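Local coordinates for protein argonaute (PDB 5G5S) that cleaves single-stranded DNA targets complementary to a short DNA guide, an endonuclease activity that may defend the archaeon against invading genetic elements, at residues A[434-439]-A[460-465]; A[103-108]-A[142-147]; A[530-535]-A[558-563]; A[356-361]-A[425-430]. One frame throughout, in Å; residues are numbered along the deposited sequence. Where two conformers were deposited one is given.

Contact 1. Residues A[434-439]-A[460-465]; sequences GKEKYK and NILWEN
Gly434 and Leu462 form a parallel beta bridge, their CA atoms 4.9 Å apart, at the point where two neighbouring strands come to their ends. Gly434 N donates to Ile461 O at 2.9 Å, and Gly434 O accepts from Trp463 N at 2.8 Å; both bonds are almost straight at N-H. The second donor belongs to the first turn of the helix that starts at Trp463, with Leu462 as its N-cap residue, so N and O of Gly434 bond on either side of the change from strand to helix. Beyond the bridge the side chains take over. CD2 of Leu462 rests 3.5 Å from Lys435 C, while its CD1 meets Glu436 OE1. Glu464 bends at chi2 (105°) and lays its carboxylate beside Lys435, OE1 lying 3.3 Å from Lys435 CA. That acid does not pair with the lysine: Lys435 NZ stays 5.8 Å from Glu464 OE2 and forms its salt bridge with Glu367. In the Mid domain, residues 459-462 bind the phosphorylated 5' end of the guide, and the bridge lies at the end of this region. Helix 442-452 connects the two strands in a beta-alpha-beta crossover, and helix 372-390 packs against the indole of Trp463.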
loop_
_atom_site.group_PDB
_atom_site.type_symbol
_atom_site.label_atom_id
_atom_site.label_comp_id
_atom_site.label_asym_id
_atom_site.label_seq_id
_atom_site.Cartn_x
_atom_site.Cartn_y
_atom_site.Cartn_z
ATOM N N GLY A 434 14.410 19.419 -10.407
ATOM C CA GLY A 434 14.948 19.575 -9.063
ATOM C C GLY A 434 16.258 18.862 -8.814
ATOM O O GLY A 434 16.875 18.337 -9.745
ATOM N N LYS A 435 16.686 18.850 -7.544
ATOM C CA LYS A 435 17.932 18.222 -7.093
ATOM C C LYS A 435 17.754 17.417 -5.797
ATOM O O LYS A 435 16.743 17.587 -5.111
ATOM C CB LYS A 435 19.077 19.255 -6.979
ATOM C CG LYS A 435 18.810 20.431 -6.045
ATOM C CD LYS A 435 20.103 21.083 -5.582
ATOM C CE LYS A 435 20.508 20.617 -4.203
ATOM N NZ LYS A 435 21.714 21.328 -3.714
ATOM N N GLU A 436 18.716 16.523 -5.481
ATOM C CA GLU A 436 18.669 15.677 -4.286
ATOM C C GLU A 436 18.801 16.491 -2.997
ATOM O O GLU A 436 19.888 16.961 -2.655
ATOM C CB GLU A 436 19.691 14.520 -4.364
ATOM C CG GLU A 436 19.556 13.465 -3.268
ATOM C CD GLU A 436 18.198 12.806 -3.110
ATOM O OE1 GLU A 436 17.706 12.199 -4.088
ATOM O OE2 GLU A 436 17.635 12.879 -1.996
ATOM N N LYS A 437 17.657 16.718 -2.363
ATOM C CA LYS A 437 17.557 17.453 -1.114
ATOM C C LYS A 437 17.174 16.561 0.061
ATOM O O LYS A 437 16.836 17.068 1.127
ATOM C CB LYS A 437 16.532 18.576 -1.243
ATOM C CG LYS A 437 16.875 19.629 -2.280
ATOM C CD LYS A 437 15.879 20.771 -2.225
ATOM C CE LYS A 437 16.304 21.931 -3.109
ATOM N NZ LYS A 437 17.533 22.600 -2.603
ATOM N N TYR A 438 17.168 15.246 -0.150
ATOM C CA TYR A 438 16.822 14.289 0.906
ATOM C C TYR A 438 15.426 14.507 1.493
ATOM O O TYR A 438 14.432 14.444 0.777
ATOM C CB TYR A 438 17.922 14.164 1.966
ATOM C CG TYR A 438 19.242 13.761 1.355
ATOM C CD1 TYR A 438 19.451 12.470 0.896
ATOM C CD2 TYR A 438 20.271 14.679 1.209
ATOM C CE1 TYR A 438 20.651 12.100 0.322
ATOM C CE2 TYR A 438 21.475 14.318 0.637
ATOM C CZ TYR A 438 21.659 13.028 0.197
ATOM O OH TYR A 438 22.858 12.671 -0.370
ATOM N N LYS A 439 15.345 14.752 2.792
ATOM C CA LYS A 439 14.052 14.943 3.431
ATOM C C LYS A 439 13.328 16.117 2.790
ATOM O O LYS A 439 12.120 16.078 2.604
ATOM C CB LYS A 439 14.225 15.190 4.930
ATOM N N ASN A 460 7.860 16.037 -11.342
ATOM C CA ASN A 460 9.203 16.402 -10.911
ATOM C C ASN A 460 10.195 15.326 -11.310
ATOM O O ASN A 460 9.839 14.149 -11.385
ATOM C CB ASN A 460 9.259 16.709 -9.406
ATOM C CG ASN A 460 8.755 15.617 -8.481
ATOM O OD1 ASN A 460 7.822 14.865 -8.782
ATOM N ND2 ASN A 460 9.322 15.560 -7.291
ATOM N N ILE A 461 11.433 15.748 -11.604
ATOM C CA ILE A 461 12.539 14.894 -12.037
ATOM C C ILE A 461 13.850 15.428 -11.440
ATOM O O ILE A 461 14.002 16.650 -11.333
ATOM C CB ILE A 461 12.538 14.809 -13.601
ATOM C CG1 ILE A 461 13.021 13.446 -14.171
ATOM C CG2 ILE A 461 13.080 16.059 -14.333
ATOM C CD1 ILE A 461 14.489 13.165 -14.141
ATOM N N LEU A 462 14.770 14.535 -11.006
ATOM C CA LEU A 462 16.057 14.982 -10.450
ATOM C C LEU A 462 17.039 15.191 -11.588
ATOM O O LEU A 462 17.286 14.263 -12.367
ATOM C CB LEU A 462 16.638 14.013 -9.393
ATOM C CG LEU A 462 15.832 13.772 -8.105
ATOM C CD1 LEU A 462 16.483 12.694 -7.263
ATOM C CD2 LEU A 462 15.670 15.046 -7.270
ATOM N N TRP A 463 17.570 16.421 -11.705
ATOM C CA TRP A 463 18.507 16.806 -12.762
ATOM C C TRP A 463 19.772 15.961 -12.836
ATOM O O TRP A 463 20.182 15.597 -13.940
ATOM C CB TRP A 463 18.839 18.307 -12.728
ATOM C CG TRP A 463 19.807 18.725 -13.798
ATOM C CD1 TRP A 463 21.063 19.225 -13.613
ATOM C CD2 TRP A 463 19.652 18.540 -15.212
ATOM N NE1 TRP A 463 21.679 19.417 -14.827
ATOM C CE2 TRP A 463 20.839 18.997 -15.825
ATOM C CE3 TRP A 463 18.613 18.048 -16.025
ATOM C CZ2 TRP A 463 21.011 18.994 -17.213
ATOM C CZ3 TRP A 463 18.789 18.037 -17.399
ATOM C CH2 TRP A 463 19.977 18.500 -17.979
ATOM N N GLU A 464 20.382 15.645 -11.670
ATOM C CA GLU A 464 21.602 14.830 -11.573
ATOM C C GLU A 464 21.446 13.507 -12.328
ATOM O O GLU A 464 22.330 13.137 -13.104
ATOM C CB GLU A 464 21.998 14.572 -10.103
ATOM C CG GLU A 464 22.492 15.801 -9.354
ATOM C CD GLU A 464 21.503 16.395 -8.367
ATOM O OE1 GLU A 464 20.330 16.616 -8.750
ATOM O OE2 GLU A 464 21.911 16.663 -7.213
ATOM N N ASN A 465 20.297 12.840 -12.148
ATOM C CA ASN A 465 19.976 11.580 -12.811
ATOM C C ASN A 465 19.673 11.754 -14.309
ATOM O O ASN A 465 20.159 10.956 -15.116
ATOM C CB ASN A 465 18.832 10.871 -12.086
ATOM C CG ASN A 465 19.173 10.401 -10.690
ATOM O OD1 ASN A 465 20.247 9.831 -10.427
ATOM N ND2 ASN A 465 18.240 10.603 -9.767
#

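Contact 2. Residues A[103-108]-A[142-147]; sequences LVRGYL and YEVKKH
Tyr142 O takes two N-H groups from the guanidinium of Arg105: NH2 at 2.8 Å, and NE more weakly at 3.2 Å. The fork, with the flat stack on the ring of the same tyrosine, limits the rotation of the planar group. The two planes are 10° apart, and CZ of Arg105 sits 4.0 Å from the ring centroid of Tyr142, a cation-pi stack in which NH2 is above the middle of the ring. Tyr142 thus offers Arg105 both its carbonyl and one ring face. The ring can fold back beneath the arginine because its CG stands between the backbone N and the carbonyl carbon (chi1 71°), whereas Arg105 reaches across with an extended chain. Tyr142 OH is hydrogen-bonded to Glu115, an acid that would be expected to favour the positive charge nearby. Beside this polar pair Val144 points toward the helix, near Val104 and the backbone of Arg105, though its methyl positions are uncertain because two conformers were modelled. Helix and strand axes pass 7.7 Å apart at 138°. The arrangement is helix-on-strand packing, by which helix 97-111 of the N-terminal domain, bearing the guide-contacting Lys109, is seated on the long strand 134-147.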
loop_
_atom_site.group_PDB
_atom_site.type_symbol
_atom_site.label_atom_id
_atom_site.label_comp_id
_atom_site.label_asym_id
_atom_site.label_seq_id
_atom_site.Cartn_x
_atom_site.Cartn_y
_atom_site.Cartn_z
ATOM N N LEU A 103 -5.213 -22.065 16.823
ATOM C CA LEU A 103 -5.218 -22.764 18.108
ATOM C C LEU A 103 -3.825 -23.268 18.469
ATOM O O LEU A 103 -3.428 -23.151 19.621
ATOM C CB LEU A 103 -6.311 -23.846 18.200
ATOM C CG LEU A 103 -7.774 -23.321 18.242
ATOM C CD1 LEU A 103 -8.759 -24.434 18.124
ATOM C CD2 LEU A 103 -8.071 -22.535 19.512
ATOM N N VAL A 104 -3.038 -23.703 17.471
ATOM C CA VAL A 104 -1.639 -24.133 17.661
ATOM C C VAL A 104 -0.801 -22.910 18.082
ATOM O O VAL A 104 0.052 -23.032 18.969
ATOM C CB VAL A 104 -1.056 -24.863 16.417
ATOM C CG1 VAL A 104 0.433 -25.161 16.577
ATOM C CG2 VAL A 104 -1.820 -26.144 16.126
ATOM N N ARG A 105 -1.087 -21.725 17.478
ATOM C CA ARG A 105 -0.424 -20.455 17.797
ATOM C C ARG A 105 -0.702 -20.084 19.239
ATOM O O ARG A 105 0.235 -19.773 19.977
ATOM C CB ARG A 105 -0.865 -19.329 16.843
ATOM C CG ARG A 105 0.073 -18.128 16.856
ATOM C CD ARG A 105 -0.591 -16.900 16.281
ATOM N NE ARG A 105 0.360 -15.807 16.081
ATOM C CZ ARG A 105 0.627 -14.863 16.979
ATOM N NH1 ARG A 105 0.024 -14.870 18.163
ATOM N NH2 ARG A 105 1.504 -13.905 16.703
ATOM N N GLY A 106 -1.973 -20.168 19.637
ATOM C CA GLY A 106 -2.390 -19.896 21.006
ATOM C C GLY A 106 -1.764 -20.847 22.013
ATOM O O GLY A 106 -1.429 -20.446 23.131
ATOM N N TYR A 107 -1.589 -22.114 21.616
ATOM C CA TYR A 107 -0.971 -23.141 22.458
ATOM C C TYR A 107 0.496 -22.783 22.702
ATOM O O TYR A 107 0.937 -22.724 23.847
ATOM C CB TYR A 107 -1.122 -24.530 21.810
ATOM C CG TYR A 107 -0.662 -25.679 22.676
ATOM C CD1 TYR A 107 -1.367 -26.041 23.821
ATOM C CD2 TYR A 107 0.437 -26.453 22.315
ATOM C CE1 TYR A 107 -0.964 -27.121 24.609
ATOM C CE2 TYR A 107 0.836 -27.548 23.082
ATOM C CZ TYR A 107 0.138 -27.873 24.234
ATOM O OH TYR A 107 0.523 -28.955 24.995
ATOM N N LEU A 108 1.214 -22.479 21.617
ATOM C CA LEU A 108 2.614 -22.055 21.598
ATOM C C LEU A 108 2.812 -20.758 22.407
ATOM O O LEU A 108 3.806 -20.632 23.117
ATOM C CB LEU A 108 3.030 -21.836 20.128
ATOM C CG LEU A 108 4.121 -22.722 19.519
ATOM C CD1 LEU A 108 4.123 -24.128 20.094
ATOM C CD2 LEU A 108 4.017 -22.750 17.997
ATOM N N TYR A 142 5.580 -13.874 14.565
ATOM C CA TYR A 142 5.315 -15.271 14.277
ATOM C C TYR A 142 3.847 -15.563 14.012
ATOM O O TYR A 142 2.956 -14.863 14.494
ATOM C CB TYR A 142 5.888 -16.173 15.389
ATOM C CG TYR A 142 5.115 -16.065 16.684
ATOM C CD1 TYR A 142 5.275 -14.965 17.526
ATOM C CD2 TYR A 142 4.196 -17.041 17.053
ATOM C CE1 TYR A 142 4.494 -14.811 18.667
ATOM C CE2 TYR A 142 3.417 -16.905 18.199
ATOM C CZ TYR A 142 3.584 -15.797 19.015
ATOM O OH TYR A 142 2.847 -15.684 20.165
ATOM N N GLU A 143 3.617 -16.630 13.250
ATOM C CA GLU A 143 2.316 -17.157 12.864
ATOM C C GLU A 143 2.482 -18.644 12.620
ATOM O O GLU A 143 3.596 -19.097 12.352
ATOM C CB GLU A 143 1.913 -16.506 11.537
ATOM C CG GLU A 143 0.435 -16.216 11.392
ATOM C CD GLU A 143 0.129 -15.424 10.135
ATOM O OE1 GLU A 143 0.562 -15.856 9.041
ATOM O OE2 GLU A 143 -0.516 -14.356 10.245
ATOM N N VAL A 144 1.392 -19.414 12.708
ATOM C CA VAL A 144 1.441 -20.838 12.381
ATOM C C VAL A 144 0.583 -21.154 11.163
ATOM O O VAL A 144 -0.468 -20.544 10.971
ATOM C CB VAL A 144 1.468 -21.900 13.530
ATOM C CG1 VAL A 144 1.431 -21.270 14.907
ATOM C CG2 VAL A 144 0.412 -22.991 13.377
ATOM N N LYS A 145 1.093 -22.030 10.294
ATOM C CA LYS A 145 0.436 -22.411 9.048
ATOM C C LYS A 145 0.359 -23.897 8.902
ATOM O O LYS A 145 1.339 -24.594 9.172
ATOM C CB LYS A 145 1.129 -21.770 7.826
ATOM C CG LYS A 145 0.878 -20.252 7.654
ATOM C CD LYS A 145 -0.594 -19.842 7.409
ATOM C CE LYS A 145 -1.218 -20.491 6.196
ATOM N NZ LYS A 145 -2.690 -20.298 6.171
ATOM N N LYS A 146 -0.820 -24.401 8.503
ATOM C CA LYS A 146 -0.995 -25.814 8.250
ATOM C C LYS A 146 -0.804 -26.013 6.759
ATOM O O LYS A 146 -1.485 -25.375 5.958
ATOM C CB LYS A 146 -2.350 -26.357 8.732
ATOM C CG LYS A 146 -2.294 -27.882 8.874
ATOM C CD LYS A 146 -3.635 -28.526 9.196
ATOM C CE LYS A 146 -3.460 -30.017 9.305
ATOM N NZ LYS A 146 -4.753 -30.739 9.333
ATOM N N HIS A 147 0.225 -26.765 6.406
ATOM C CA HIS A 147 0.520 -27.113 5.027
ATOM C C HIS A 147 0.534 -28.628 5.064
ATOM O O HIS A 147 1.219 -29.214 5.907
ATOM C CB HIS A 147 1.861 -26.553 4.577
ATOM C CG HIS A 147 2.110 -26.705 3.112
ATOM N ND1 HIS A 147 1.362 -26.050 2.161
ATOM C CD2 HIS A 147 3.021 -27.439 2.434
ATOM C CE1 HIS A 147 1.799 -26.375 0.960
ATOM N NE2 HIS A 147 2.806 -27.216 1.098
#

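Contact 3. Residues A[530-535]-A[558-563]; sequences IRRIQP and ANIDME
Arg532 and Ala558 meet through a short bond, NH2 of the arginine lying 2.6 Å from the carbonyl O of Ala558. The donor lies in the carbonyl plane, but the oxygen is tilted 26° out of the guanidinium plane, and the angle at hydrogen is 138°, so the bond is short without being straight. Arg532 gets there by curling: its chain bends at chi2 and again at chi3 (-79°), which sets NE on the side of Gln534 of its own strand. There Gln534 OE1 receives weak hydrogen bonds from both NE and NH2 of Arg532. These weak bonds lie beside the one to Ala558, so NH2 has an acceptor in each segment.

The close packing gathers around the methyl of Ala558. Its CB lies 3.7 Å from Gln534 CD and almost as near to CG, set against the bend of the glutamine chain. Ile560 adds an off-centre contact, sliding past the arginine in the opposite direction. Its CG1 stands 3.8 Å from Arg532 NH1, over one guanidinium face but offset toward the rim. Asn559, exposed and with positive phi where the chain leaves the helix, marks the solvent side, and the backbones are well separated: even Gln534 and Ala558 have their CA atoms 7.5 Å apart.

Within the PIWI domain, whose core has the RNase H fold, the loop follows helix 547-556 and leads into strand 566-571. Strand 530-537 pairs antiparallel with strand 517-525, where Arg531 and Arg532 opposite Val523 form a classic beta bulge. Leu554 of the helix touches the side chains of both Gln534 and Ile560.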
loop_
_atom_site.group_PDB
_atom_site.type_symbol
_atom_site.label_atom_id
_atom_site.label_comp_id
_atom_site.label_asym_id
_atom_site.label_seq_id
_atom_site.Cartn_x
_atom_site.Cartn_y
_atom_site.Cartn_z
ATOM N N ILE A 530 -7.842 2.186 -16.812
ATOM C CA ILE A 530 -8.582 2.882 -15.755
ATOM C C ILE A 530 -9.823 3.518 -16.354
ATOM O O ILE A 530 -9.720 4.336 -17.261
ATOM C CB ILE A 530 -7.714 3.928 -14.983
ATOM C CG1 ILE A 530 -6.412 3.306 -14.444
ATOM C CG2 ILE A 530 -8.517 4.595 -13.841
ATOM C CD1 ILE A 530 -5.250 4.260 -14.305
ATOM N N ARG A 531 -10.991 3.130 -15.853
ATOM C CA ARG A 531 -12.265 3.674 -16.302
ATOM C C ARG A 531 -12.759 4.745 -15.346
ATOM O O ARG A 531 -13.380 5.710 -15.793
ATOM C CB ARG A 531 -13.317 2.569 -16.500
ATOM C CG ARG A 531 -12.923 1.515 -17.556
ATOM C CD ARG A 531 -12.631 2.078 -18.948
ATOM N NE ARG A 531 -13.831 2.599 -19.611
ATOM C CZ ARG A 531 -14.590 1.911 -20.461
ATOM N NH1 ARG A 531 -14.284 0.654 -20.773
ATOM N NH2 ARG A 531 -15.661 2.475 -21.009
ATOM N N ARG A 532 -12.486 4.575 -14.031
ATOM C CA ARG A 532 -12.876 5.511 -12.970
ATOM C C ARG A 532 -11.922 5.442 -11.771
ATOM O O ARG A 532 -11.432 4.374 -11.403
ATOM C CB ARG A 532 -14.305 5.215 -12.442
ATOM C CG ARG A 532 -15.456 5.171 -13.452
ATOM C CD ARG A 532 -15.904 6.544 -13.917
ATOM N NE ARG A 532 -16.753 7.178 -12.918
ATOM C CZ ARG A 532 -18.080 7.183 -12.961
ATOM N NH1 ARG A 532 -18.722 6.610 -13.974
ATOM N NH2 ARG A 532 -18.775 7.784 -12.007
ATOM N N ILE A 533 -11.673 6.598 -11.168
ATOM C CA ILE A 533 -10.982 6.753 -9.898
ATOM C C ILE A 533 -12.137 7.340 -9.065
ATOM O O ILE A 533 -12.461 8.525 -9.173
ATOM C CB ILE A 533 -9.721 7.634 -9.953
ATOM C CG1 ILE A 533 -8.719 7.116 -11.019
ATOM C CG2 ILE A 533 -9.085 7.722 -8.551
ATOM C CD1 ILE A 533 -7.633 8.124 -11.436
ATOM N N GLN A 534 -12.864 6.447 -8.386
ATOM C CA GLN A 534 -14.071 6.771 -7.650
ATOM C C GLN A 534 -13.913 6.992 -6.150
ATOM O O GLN A 534 -13.886 6.007 -5.414
ATOM C CB GLN A 534 -15.155 5.695 -7.934
ATOM C CG GLN A 534 -16.591 6.189 -7.795
ATOM C CD GLN A 534 -16.852 7.420 -8.628
ATOM O OE1 GLN A 534 -16.781 7.394 -9.870
ATOM N NE2 GLN A 534 -17.086 8.539 -7.955
ATOM N N PRO A 535 -13.934 8.260 -5.653
ATOM C CA PRO A 535 -13.946 8.472 -4.190
ATOM C C PRO A 535 -15.251 7.916 -3.606
ATOM O O PRO A 535 -16.280 7.958 -4.275
ATOM C CB PRO A 535 -13.906 10.005 -4.038
ATOM C CG PRO A 535 -13.538 10.542 -5.387
ATOM C CD PRO A 535 -14.044 9.543 -6.379
ATOM N N ALA A 558 -22.567 6.651 -7.971
ATOM C CA ALA A 558 -21.448 6.811 -8.910
ATOM C C ALA A 558 -21.853 6.583 -10.359
ATOM O O ALA A 558 -21.111 6.974 -11.259
ATOM C CB ALA A 558 -20.282 5.915 -8.531
ATOM N N ASN A 559 -23.047 6.000 -10.585
ATOM C CA ASN A 559 -23.618 5.717 -11.907
ATOM C C ASN A 559 -22.867 4.643 -12.712
ATOM O O ASN A 559 -22.867 4.678 -13.945
ATOM C CB ASN A 559 -23.871 7.006 -12.746
ATOM C CG ASN A 559 -24.546 8.144 -12.007
ATOM O OD1 ASN A 559 -23.951 9.209 -11.800
ATOM N ND2 ASN A 559 -25.804 7.956 -11.602
ATOM N N ILE A 560 -22.263 3.669 -12.023
ATOM C CA ILE A 560 -21.591 2.559 -12.701
ATOM C C ILE A 560 -22.603 1.409 -12.798
ATOM O O ILE A 560 -23.210 1.037 -11.788
ATOM C CB ILE A 560 -20.254 2.151 -12.008
ATOM C CG1 ILE A 560 -19.215 3.306 -12.078
ATOM C CG2 ILE A 560 -19.674 0.859 -12.611
ATOM C CD1 ILE A 560 -18.319 3.437 -10.889
ATOM N N ASP A 561 -22.824 0.884 -14.019
ATOM C CA ASP A 561 -23.734 -0.244 -14.213
ATOM C C ASP A 561 -23.045 -1.473 -13.638
ATOM O O ASP A 561 -21.965 -1.863 -14.084
ATOM C CB ASP A 561 -24.122 -0.441 -15.696
ATOM C CG ASP A 561 -25.082 -1.597 -15.991
ATOM O OD1 ASP A 561 -25.775 -2.059 -15.050
ATOM O OD2 ASP A 561 -25.165 -2.015 -17.170
ATOM N N MET A 562 -23.639 -2.034 -12.600
ATOM C CA MET A 562 -23.047 -3.194 -11.957
ATOM C C MET A 562 -23.878 -4.453 -11.948
ATOM O O MET A 562 -23.570 -5.396 -11.222
ATOM C CB MET A 562 -22.441 -2.819 -10.612
ATOM C CG MET A 562 -21.025 -2.349 -10.809
ATOM S SD MET A 562 -20.365 -1.560 -9.393
ATOM C CE MET A 562 -20.008 -2.985 -8.343
ATOM N N GLU A 563 -24.887 -4.481 -12.835
ATOM C CA GLU A 563 -25.805 -5.589 -13.048
ATOM C C GLU A 563 -25.320 -6.417 -14.224
ATOM O O GLU A 563 -24.783 -5.852 -15.189
ATOM C CB GLU A 563 -27.204 -5.056 -13.360
ATOM C CG GLU A 563 -27.756 -4.117 -12.298
ATOM C CD GLU A 563 -29.176 -3.618 -12.492
ATOM O OE1 GLU A 563 -29.760 -3.841 -13.580
ATOM O OE2 GLU A 563 -29.703 -2.994 -11.543
#

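Contact 4. Residues A[356-361]-A[425-430]; sequences KNLLTY and DEICFA
Thr360 and Phe429 stand side by side on one face of a parallel strand pair, pointing the same way. The methyl CG2 of Thr360 fits against the edge of the phenylalanine ring, in its plane, 3.7 Å from CD2. The ring of Phe429 also meets Phe398 edge-to-face. On the other face Tyr361 and Ala430 meet CB to CB at 4.0 Å, while the tyrosine ring turns an edge toward Phe429 O. Nearer the start of the strands, Cys428 supplies a rounded bump, its SG lying 3.6 Å from Leu359 CB. Leu358 then runs beside Ile427, with CD2 reaching over Ile427 O at 3.4 Å and onto CG2 of the same isoleucine.

Between these layers the backbones are stitched by Phe429 N to Leu359 O at 3.1 Å and Tyr361 N to Phe429 O at 2.7 Å. The segment axes lie 22° from parallel. Thr360 OG1 is turned back to Leu358 O at 2.9 Å, a bond within its own strand, with CG2 turned to the ring edge.

These strands lie at the centre of the four-stranded parallel sheet of the Mid domain, between strands 397-407 and 456-462. Phe429 also lies close to Gln459, which binds a divalent cation in another structure of this protein. The bonds across the pair are between backbone groups, and the side-chain contacts are mostly apolar, as expected of an inner pair of a mostly buried sheet.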
loop_
_atom_site.group_PDB
_atom_site.type_symbol
_atom_site.label_atom_id
_atom_site.label_comp_id
_atom_site.label_asym_id
_atom_site.label_seq_id
_atom_site.Cartn_x
_atom_site.Cartn_y
_atom_site.Cartn_z
ATOM N N LYS A 356 -4.827 18.920 -28.085
ATOM C CA LYS A 356 -4.826 20.273 -27.531
ATOM C C LYS A 356 -3.418 20.753 -27.195
ATOM O O LYS A 356 -2.565 19.952 -26.821
ATOM C CB LYS A 356 -5.730 20.351 -26.288
ATOM C CG LYS A 356 -7.219 20.344 -26.625
ATOM C CD LYS A 356 -8.094 20.488 -25.394
ATOM C CE LYS A 356 -9.561 20.322 -25.712
ATOM N NZ LYS A 356 -10.157 21.563 -26.268
ATOM N N ASN A 357 -3.175 22.065 -27.344
ATOM C CA ASN A 357 -1.889 22.679 -27.034
ATOM C C ASN A 357 -1.918 23.058 -25.557
ATOM O O ASN A 357 -2.490 24.084 -25.186
ATOM C CB ASN A 357 -1.639 23.905 -27.935
ATOM C CG ASN A 357 -0.376 23.837 -28.765
ATOM O OD1 ASN A 357 0.696 23.410 -28.308
ATOM N ND2 ASN A 357 -0.466 24.304 -30.003
ATOM N N LEU A 358 -1.359 22.185 -24.705
ATOM C CA LEU A 358 -1.332 22.388 -23.260
ATOM C C LEU A 358 -0.308 23.439 -22.862
ATOM O O LEU A 358 0.870 23.319 -23.211
ATOM C CB LEU A 358 -1.073 21.069 -22.500
ATOM C CG LEU A 358 -2.121 19.946 -22.617
ATOM C CD1 LEU A 358 -1.587 18.641 -22.039
ATOM C CD2 LEU A 358 -3.433 20.320 -21.931
ATOM N N LEU A 359 -0.775 24.483 -22.147
ATOM C CA LEU A 359 0.038 25.582 -21.615
ATOM C C LEU A 359 0.982 24.948 -20.580
ATOM O O LEU A 359 0.555 24.588 -19.481
ATOM C CB LEU A 359 -0.890 26.601 -20.938
ATOM C CG LEU A 359 -0.839 28.038 -21.403
ATOM C CD1 LEU A 359 -1.871 28.307 -22.506
ATOM C CD2 LEU A 359 -1.086 28.976 -20.239
ATOM N N THR A 360 2.242 24.725 -20.975
ATOM C CA THR A 360 3.238 24.067 -20.126
ATOM C C THR A 360 4.159 25.075 -19.435
ATOM O O THR A 360 4.460 26.129 -19.991
ATOM C CB THR A 360 3.974 22.971 -20.926
ATOM O OG1 THR A 360 3.007 22.168 -21.598
ATOM C CG2 THR A 360 4.851 22.077 -20.057
ATOM N N TYR A 361 4.591 24.741 -18.216
ATOM C CA TYR A 361 5.517 25.535 -17.414
ATOM C C TYR A 361 6.789 24.718 -17.178
ATOM O O TYR A 361 6.698 23.501 -17.019
ATOM C CB TYR A 361 4.872 25.885 -16.064
ATOM C CG TYR A 361 3.838 26.984 -16.141
ATOM C CD1 TYR A 361 2.511 26.703 -16.457
ATOM C CD2 TYR A 361 4.178 28.306 -15.871
ATOM C CE1 TYR A 361 1.556 27.716 -16.538
ATOM C CE2 TYR A 361 3.226 29.323 -15.920
ATOM C CZ TYR A 361 1.914 29.023 -16.252
ATOM O OH TYR A 361 0.977 30.029 -16.309
ATOM N N ASP A 425 -7.871 28.626 -15.830
ATOM C CA ASP A 425 -9.157 27.925 -15.655
ATOM C C ASP A 425 -9.287 26.741 -16.645
ATOM O O ASP A 425 -10.397 26.317 -16.983
ATOM C CB ASP A 425 -10.361 28.890 -15.705
ATOM N N GLU A 426 -8.126 26.204 -17.077
ATOM C CA GLU A 426 -7.971 25.107 -18.029
ATOM C C GLU A 426 -6.797 24.199 -17.614
ATOM O O GLU A 426 -5.986 24.594 -16.771
ATOM C CB GLU A 426 -7.737 25.674 -19.441
ATOM N N ILE A 427 -6.718 22.984 -18.204
ATOM C CA ILE A 427 -5.662 22.007 -17.922
ATOM C C ILE A 427 -4.304 22.472 -18.452
ATOM O O ILE A 427 -4.144 22.716 -19.650
ATOM C CB ILE A 427 -6.046 20.557 -18.369
ATOM C CG1 ILE A 427 -7.207 19.972 -17.519
ATOM C CG2 ILE A 427 -4.837 19.601 -18.397
ATOM C CD1 ILE A 427 -6.935 19.800 -15.958
ATOM N N CYS A 428 -3.338 22.602 -17.536
ATOM C CA CYS A 428 -1.973 23.011 -17.838
ATOM C C CYS A 428 -1.004 21.955 -17.342
ATOM O O CYS A 428 -1.394 21.050 -16.587
ATOM C CB CYS A 428 -1.671 24.373 -17.219
ATOM S SG CYS A 428 -2.613 25.745 -17.936
ATOM N N PHE A 429 0.258 22.053 -17.777
ATOM C CA PHE A 429 1.291 21.128 -17.339
ATOM C C PHE A 429 2.493 21.873 -16.778
ATOM O O PHE A 429 2.736 23.017 -17.153
ATOM C CB PHE A 429 1.692 20.126 -18.442
ATOM C CG PHE A 429 2.565 19.010 -17.911
ATOM C CD1 PHE A 429 2.022 17.981 -17.150
ATOM C CD2 PHE A 429 3.942 19.033 -18.101
ATOM C CE1 PHE A 429 2.837 16.988 -16.604
ATOM C CE2 PHE A 429 4.755 18.039 -17.549
ATOM C CZ PHE A 429 4.197 17.027 -16.805
ATOM N N ALA A 430 3.226 21.241 -15.845
ATOM C CA ALA A 430 4.440 21.826 -15.285
ATOM C C ALA A 430 5.510 20.763 -15.130
ATOM O O ALA A 430 5.270 19.738 -14.507
ATOM C CB ALA A 430 4.155 22.512 -13.959
#

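In the fold
From the N terminus, contact 2 comes first: it closes a loop of 33 residues and ties the N-terminal domain's helix 97-111 to strand 134-147. Contact 4 follows later, bringing strands 357-365 and 428-434 together across 63 intervening residues. Where it ends, contact 1 soon begins, joining the far end of strand 428-434 to strand 456-462, so the two extend one Mid-domain sheet in sequence. Contact 3 closes last, across 22 residues that include helix 547-556, setting the loop after it against strand 530-537 of the PIWI domain. The four loops are in series, none nesting in or crossing another. Contacts 1 and 2 lie on opposite sides of the chain's centre, their own centres about 47 Å apart.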